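Local coordinates for protein pseudouridylate synthase RPUSD4, mitochondrial (Homo sapiens, PDB 5UBA) that isomerises uridine to pseudouridine in mitochondrial RNAs, including the 16S ribosomal RNA, a modification required for assembling a functional mitochondrial ribosome, at residues Ile213-His217 with Arg246-Leu252; Thr119-Pro123 with Ser182-Ala187. All coordinates share one frame; numbering follows the deposited sequence.

Contact 1: Ile213-His217 with Arg246-Leu252; sequences ILGDH and RYIPLHL. With CA (calcium ion), chain E.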
loop_
_atom_site.group_PDB
_atom_site.type_symbol
_atom_site.label_atom_id
_atom_site.label_comp_id
_atom_site.label_asym_id
_atom_site.label_seq_id
_atom_site.Cartn_x
_atom_site.Cartn_y
_atom_site.Cartn_z
ATOM N N ILE A 213 0.180 -10.512 -3.430
ATOM C CA ILE A 213 -0.993 -10.003 -2.737
ATOM C C ILE A 213 -2.262 -10.433 -3.468
ATOM O O ILE A 213 -2.288 -10.459 -4.710
ATOM C CB ILE A 213 -0.894 -8.466 -2.637
ATOM C CG1 ILE A 213 0.345 -8.072 -1.814
ATOM C CG2 ILE A 213 -2.149 -7.858 -2.041
ATOM C CD1 ILE A 213 0.541 -6.592 -1.693
ATOM N N LEU A 214 -3.305 -10.745 -2.697
ATOM C CA LEU A 214 -4.610 -11.087 -3.232
ATOM C C LEU A 214 -5.110 -9.924 -4.096
ATOM O O LEU A 214 -5.121 -8.775 -3.635
ATOM C CB LEU A 214 -5.611 -11.352 -2.118
ATOM C CG LEU A 214 -7.039 -11.714 -2.537
ATOM C CD1 LEU A 214 -7.098 -13.010 -3.331
ATOM C CD2 LEU A 214 -7.907 -11.824 -1.300
ATOM N N GLY A 215 -5.472 -10.216 -5.340
ATOM C CA GLY A 215 -5.915 -9.184 -6.254
ATOM C C GLY A 215 -4.834 -8.554 -7.077
ATOM O O GLY A 215 -5.125 -7.684 -7.859
ATOM N N ASP A 216 -3.578 -8.983 -6.907
ATOM C CA ASP A 216 -2.489 -8.395 -7.667
ATOM C C ASP A 216 -2.344 -9.079 -9.029
ATOM O O ASP A 216 -1.451 -9.884 -9.238
ATOM C CB ASP A 216 -1.164 -8.424 -6.898
ATOM C CG ASP A 216 -0.173 -7.442 -7.460
ATOM O OD1 ASP A 216 -0.341 -6.994 -8.623
ATOM O OD2 ASP A 216 0.749 -7.041 -6.713
ATOM N N HIS A 217 -3.223 -8.702 -9.933
ATOM C CA HIS A 217 -3.203 -9.307 -11.264
ATOM C C HIS A 217 -1.903 -9.001 -11.980
ATOM O O HIS A 217 -1.286 -9.918 -12.606
ATOM C CB HIS A 217 -4.440 -8.866 -12.030
ATOM C CG HIS A 217 -5.674 -9.083 -11.235
ATOM N ND1 HIS A 217 -6.057 -10.334 -10.817
ATOM C CD2 HIS A 217 -6.521 -8.211 -10.642
ATOM C CE1 HIS A 217 -7.140 -10.231 -10.069
ATOM N NE2 HIS A 217 -7.426 -8.947 -9.923
ATOM N N ARG A 246 -10.650 -11.686 -11.980
ATOM C CA ARG A 246 -10.134 -10.423 -12.500
ATOM C C ARG A 246 -10.676 -9.161 -11.826
ATOM O O ARG A 246 -10.052 -8.107 -11.900
ATOM C CB ARG A 246 -10.329 -10.320 -14.010
ATOM C CG ARG A 246 -11.777 -10.245 -14.439
ATOM C CD ARG A 246 -11.922 -10.550 -15.933
ATOM N NE ARG A 246 -11.383 -9.485 -16.785
ATOM C CZ ARG A 246 -11.456 -9.453 -18.123
ATOM N NH1 ARG A 246 -12.053 -10.437 -18.804
ATOM N NH2 ARG A 246 -10.950 -8.419 -18.783
ATOM N N TYR A 247 -11.841 -9.278 -11.179
ATOM C CA TYR A 247 -12.477 -8.158 -10.496
ATOM C C TYR A 247 -12.163 -8.081 -9.014
ATOM O O TYR A 247 -12.654 -7.177 -8.320
ATOM C CB TYR A 247 -13.998 -8.165 -10.727
ATOM C CG TYR A 247 -14.333 -8.333 -12.201
ATOM C CD1 TYR A 247 -13.871 -7.448 -13.144
ATOM C CD2 TYR A 247 -15.110 -9.413 -12.631
ATOM C CE1 TYR A 247 -14.177 -7.604 -14.499
ATOM C CE2 TYR A 247 -15.385 -9.596 -13.980
ATOM C CZ TYR A 247 -14.936 -8.690 -14.894
ATOM O OH TYR A 247 -15.196 -8.863 -16.250
ATOM N N ILE A 248 -11.357 -9.009 -8.514
ATOM C CA ILE A 248 -10.915 -8.956 -7.131
ATOM C C ILE A 248 -9.960 -7.744 -7.007
ATOM O O ILE A 248 -9.001 -7.646 -7.774
ATOM C CB ILE A 248 -10.164 -10.226 -6.710
ATOM C CG1 ILE A 248 -11.103 -11.437 -6.741
ATOM C CG2 ILE A 248 -9.547 -10.099 -5.326
ATOM C CD1 ILE A 248 -10.400 -12.758 -6.691
ATOM N N PRO A 249 -10.233 -6.855 -6.039
ATOM C CA PRO A 249 -9.322 -5.720 -5.826
ATOM C C PRO A 249 -8.024 -6.129 -5.152
ATOM O O PRO A 249 -7.966 -7.134 -4.444
ATOM C CB PRO A 249 -10.087 -4.817 -4.885
ATOM C CG PRO A 249 -10.915 -5.760 -4.093
ATOM C CD PRO A 249 -11.351 -6.804 -5.085
ATOM N N LEU A 250 -6.992 -5.329 -5.345
ATOM C CA LEU A 250 -5.787 -5.477 -4.513
ATOM C C LEU A 250 -6.141 -5.329 -3.034
ATOM O O LEU A 250 -7.012 -4.543 -2.675
ATOM C CB LEU A 250 -4.766 -4.423 -4.894
ATOM C CG LEU A 250 -3.351 -4.638 -4.362
ATOM C CD1 LEU A 250 -2.638 -5.805 -5.048
ATOM C CD2 LEU A 250 -2.581 -3.345 -4.548
ATOM N N HIS A 251 -5.481 -6.120 -2.178
ATOM C CA HIS A 251 -5.657 -6.099 -0.728
ATOM C C HIS A 251 -4.368 -5.597 -0.083
ATOM O O HIS A 251 -3.604 -6.366 0.507
ATOM C CB HIS A 251 -6.036 -7.478 -0.180
ATOM C CG HIS A 251 -7.435 -7.896 -0.517
ATOM N ND1 HIS A 251 -7.871 -8.067 -1.811
ATOM C CD2 HIS A 251 -8.472 -8.203 0.283
ATOM C CE1 HIS A 251 -9.144 -8.452 -1.783
ATOM N NE2 HIS A 251 -9.534 -8.516 -0.529
ATOM N N LEU A 252 -4.158 -4.290 -0.161
ATOM C CA LEU A 252 -2.970 -3.622 0.415
ATOM C C LEU A 252 -3.394 -2.344 1.122
ATOM O O LEU A 252 -3.838 -1.400 0.467
ATOM C CB LEU A 252 -1.934 -3.342 -0.658
ATOM C CG LEU A 252 -0.654 -2.615 -0.205
ATOM C CD1 LEU A 252 0.097 -3.442 0.834
ATOM C CD2 LEU A 252 0.255 -2.329 -1.381
HETATM CA CA CA E . -1.174 -11.878 -13.787
HETATM O O HOH W 1 -1.966 -14.065 -13.807
#
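The imidazole of His251 carries Leu214 CD2 over the centre of one face, the methyl standing 3.7 Å from the ring centroid in a CH-pi contact. The His217 imidazole has Arg246 CA over one face, Gly215 O over the rim of the other, and Ile248 O at its edge. There NE2 donates to Ile248 O at 3.0 Å, with an N-H...O angle of 155°, the donor in the carbonyl plane, the oxygen slightly off the ring plane. ND1 meets the backbone N of Gln228, so both ring nitrogens are engaged and the ring's rotation is fixed. In His251, N and ND1 both give weak bonds to Leu214 O, and ND1 another to Pro249 O, whereas NE2 pairs with Ser282. Between the rings, the type II turn Ile213-Asp216 brings Gly215 CA to 3.4 Å from Pro249 O in a nearly straight CA-H...O contact, an approach permitted by glycine's lack of a side chain. Leu250, with CG anti to the backbone N (chi1 -166°), brings CD1 against both Ile213 CG2 (3.7 Å) and Asp216 CB (3.5 Å). Since His217 O binds calcium at 2.3 Å, one residue joins the metal loop to segment 246-252 through separate backbone and imidazole groups.

Contact 2: Thr119-Pro123 with Ser182-Ala187; sequences TVHVP and STLSSA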
loop_
_atom_site.group_PDB
_atom_site.type_symbol
_atom_site.label_atom_id
_atom_site.label_comp_id
_atom_site.label_asym_id
_atom_site.label_seq_id
_atom_site.Cartn_x
_atom_site.Cartn_y
_atom_site.Cartn_z
ATOM N N THR A 119 -2.040 -12.269 1.347
ATOM C CA THR A 119 -1.234 -12.917 0.329
ATOM C C THR A 119 -1.801 -14.264 -0.003
ATOM O O THR A 119 -2.425 -14.922 0.822
ATOM C CB THR A 119 0.258 -13.073 0.724
ATOM O OG1 THR A 119 0.372 -13.883 1.899
ATOM C CG2 THR A 119 0.872 -11.705 0.997
ATOM N N VAL A 120 -1.587 -14.622 -1.248
ATOM C CA VAL A 120 -1.836 -15.948 -1.769
ATOM C C VAL A 120 -0.547 -16.718 -1.407
ATOM O O VAL A 120 0.554 -16.258 -1.706
ATOM C CB VAL A 120 -2.036 -15.862 -3.296
ATOM C CG1 VAL A 120 -2.159 -17.251 -3.914
ATOM C CG2 VAL A 120 -3.226 -14.969 -3.626
ATOM N N HIS A 121 -0.668 -17.836 -0.737
ATOM C CA HIS A 121 0.470 -18.558 -0.195
ATOM C C HIS A 121 1.000 -17.853 1.035
ATOM O O HIS A 121 0.821 -16.633 1.233
ATOM C CB HIS A 121 1.620 -18.795 -1.198
ATOM C CG HIS A 121 1.163 -19.235 -2.553
ATOM N ND1 HIS A 121 0.351 -20.334 -2.744
ATOM C CD2 HIS A 121 1.397 -18.721 -3.783
ATOM C CE1 HIS A 121 0.098 -20.470 -4.032
ATOM N NE2 HIS A 121 0.716 -19.503 -4.686
ATOM N N VAL A 122 1.708 -18.627 1.842
ATOM C CA VAL A 122 2.190 -18.185 3.147
ATOM C C VAL A 122 3.695 -17.979 3.078
ATOM O O VAL A 122 4.439 -18.927 2.773
ATOM C CB VAL A 122 1.871 -19.235 4.229
ATOM C CG1 VAL A 122 2.348 -18.770 5.601
ATOM C CG2 VAL A 122 0.384 -19.584 4.251
ATOM N N PRO A 123 4.184 -16.770 3.394
ATOM C CA PRO A 123 5.614 -16.520 3.342
ATOM C C PRO A 123 6.459 -17.501 4.194
ATOM O O PRO A 123 6.060 -17.854 5.289
ATOM C CB PRO A 123 5.729 -15.114 3.900
ATOM C CG PRO A 123 4.461 -14.461 3.459
ATOM C CD PRO A 123 3.424 -15.517 3.607
ATOM N N SER A 182 -2.276 -17.051 9.451
ATOM C CA SER A 182 -2.187 -17.868 8.267
ATOM C C SER A 182 -3.068 -19.105 8.320
ATOM O O SER A 182 -3.435 -19.598 9.400
ATOM C CB SER A 182 -0.751 -18.278 7.945
ATOM O OG SER A 182 -0.189 -19.004 9.029
ATOM N N THR A 183 -3.426 -19.552 7.132
ATOM C CA THR A 183 -4.020 -20.884 6.942
ATOM C C THR A 183 -2.936 -21.712 6.284
ATOM O O THR A 183 -1.763 -21.430 6.500
ATOM C CB THR A 183 -5.315 -20.807 6.123
ATOM O OG1 THR A 183 -5.022 -20.285 4.822
ATOM C CG2 THR A 183 -6.337 -19.978 6.808
ATOM N N LEU A 184 -3.283 -22.763 5.546
ATOM C CA LEU A 184 -2.281 -23.494 4.788
ATOM C C LEU A 184 -2.049 -22.823 3.443
ATOM O O LEU A 184 -1.097 -23.166 2.754
ATOM C CB LEU A 184 -2.698 -24.953 4.585
ATOM C CG LEU A 184 -3.140 -25.698 5.840
ATOM C CD1 LEU A 184 -3.423 -27.144 5.458
ATOM C CD2 LEU A 184 -2.094 -25.584 6.933
ATOM N N SER A 185 -2.925 -21.872 3.081
ATOM C CA SER A 185 -2.961 -21.336 1.728
ATOM C C SER A 185 -3.012 -19.812 1.593
ATOM O O SER A 185 -2.853 -19.302 0.500
ATOM C CB SER A 185 -4.182 -21.940 1.025
ATOM O OG SER A 185 -5.373 -21.632 1.721
ATOM N N SER A 186 -3.283 -19.099 2.676
ATOM C CA SER A 186 -3.401 -17.635 2.682
ATOM C C SER A 186 -2.685 -17.094 3.891
ATOM O O SER A 186 -2.558 -17.801 4.904
ATOM C CB SER A 186 -4.875 -17.203 2.808
ATOM O OG SER A 186 -5.672 -17.733 1.774
ATOM N N ALA A 187 -2.261 -15.826 3.833
ATOM C CA ALA A 187 -1.765 -15.151 5.007
ATOM C C ALA A 187 -2.175 -13.686 5.106
ATOM O O ALA A 187 -2.388 -13.042 4.085
ATOM C CB ALA A 187 -0.267 -15.262 5.081
HETATM O O HOH W 2 -0.965 -21.638 -1.006
HETATM O O HOH W 3 1.596 -21.483 1.293
#
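Thr119 and Ala187 form a hydrogen-bonded pair where antiparallel strands 112-120 and 186-193 meet in the mixed sheet of the pseudouridine synthase domain; Val120 and Ser186 are the adjoining non-hydrogen-bonded pair. Backbone bonds set this register. Thr119 N reaches Ala187 O at 2.9 Å, and Ala187 N returns a bond to Thr119 O at 3.1 Å. As the first strand ends, His121 N still finds Ser185 O at 2.9 Å, but from well above the carbonyl plane. Van der Waals packing follows beyond the strand ends. Val122 spreads its two methyls, CG1 touching Ser182 CB at 3.9 Å and CG2 against the carbonyl oxygens of Thr183 and Ser186, while Ala187 CB makes an apolar contact with Pro123 CD. Val189 and Tyr177 continue the packing around Pro123. The hydroxyl of Thr183 orders the turn: OG1 accepts from Ser185 N (ST turn) and Ser186 N (ST motif), holding the bend from Thr183 to Ser186. Water also bridges the segments, joining Val122 N to Leu184 O, weakly at the latter. With chi1 at 61°, Thr119 OG1 sits between backbone N and carbonyl carbon, donates to His121 O at 2.9 Å and lies 3.5 Å from Ala187 CB.

Overall arrangement
The two contacts are consecutive along the chain and show how a sheet and the loops laid over it are tied together: their centres are 14 Å apart, yet they touch where Val120 CG2 packs 4.1 Å from Leu214 CA. Strand 112-120 links them further, since Ile118 exchanges a backbone hydrogen bond with Leu214 and packs on His251. Contact 1 leads to both sites of interest. At one end lies the calcium loop, completed by Ser220, Asn223 and Ala226; at the other, the side chain of Leu252 is about 6 Å from that of Asp83, the catalytic residue inferred by similarity. Contact 2 lies away from those sites, with the Val120 side chain about 11 Å from calcium.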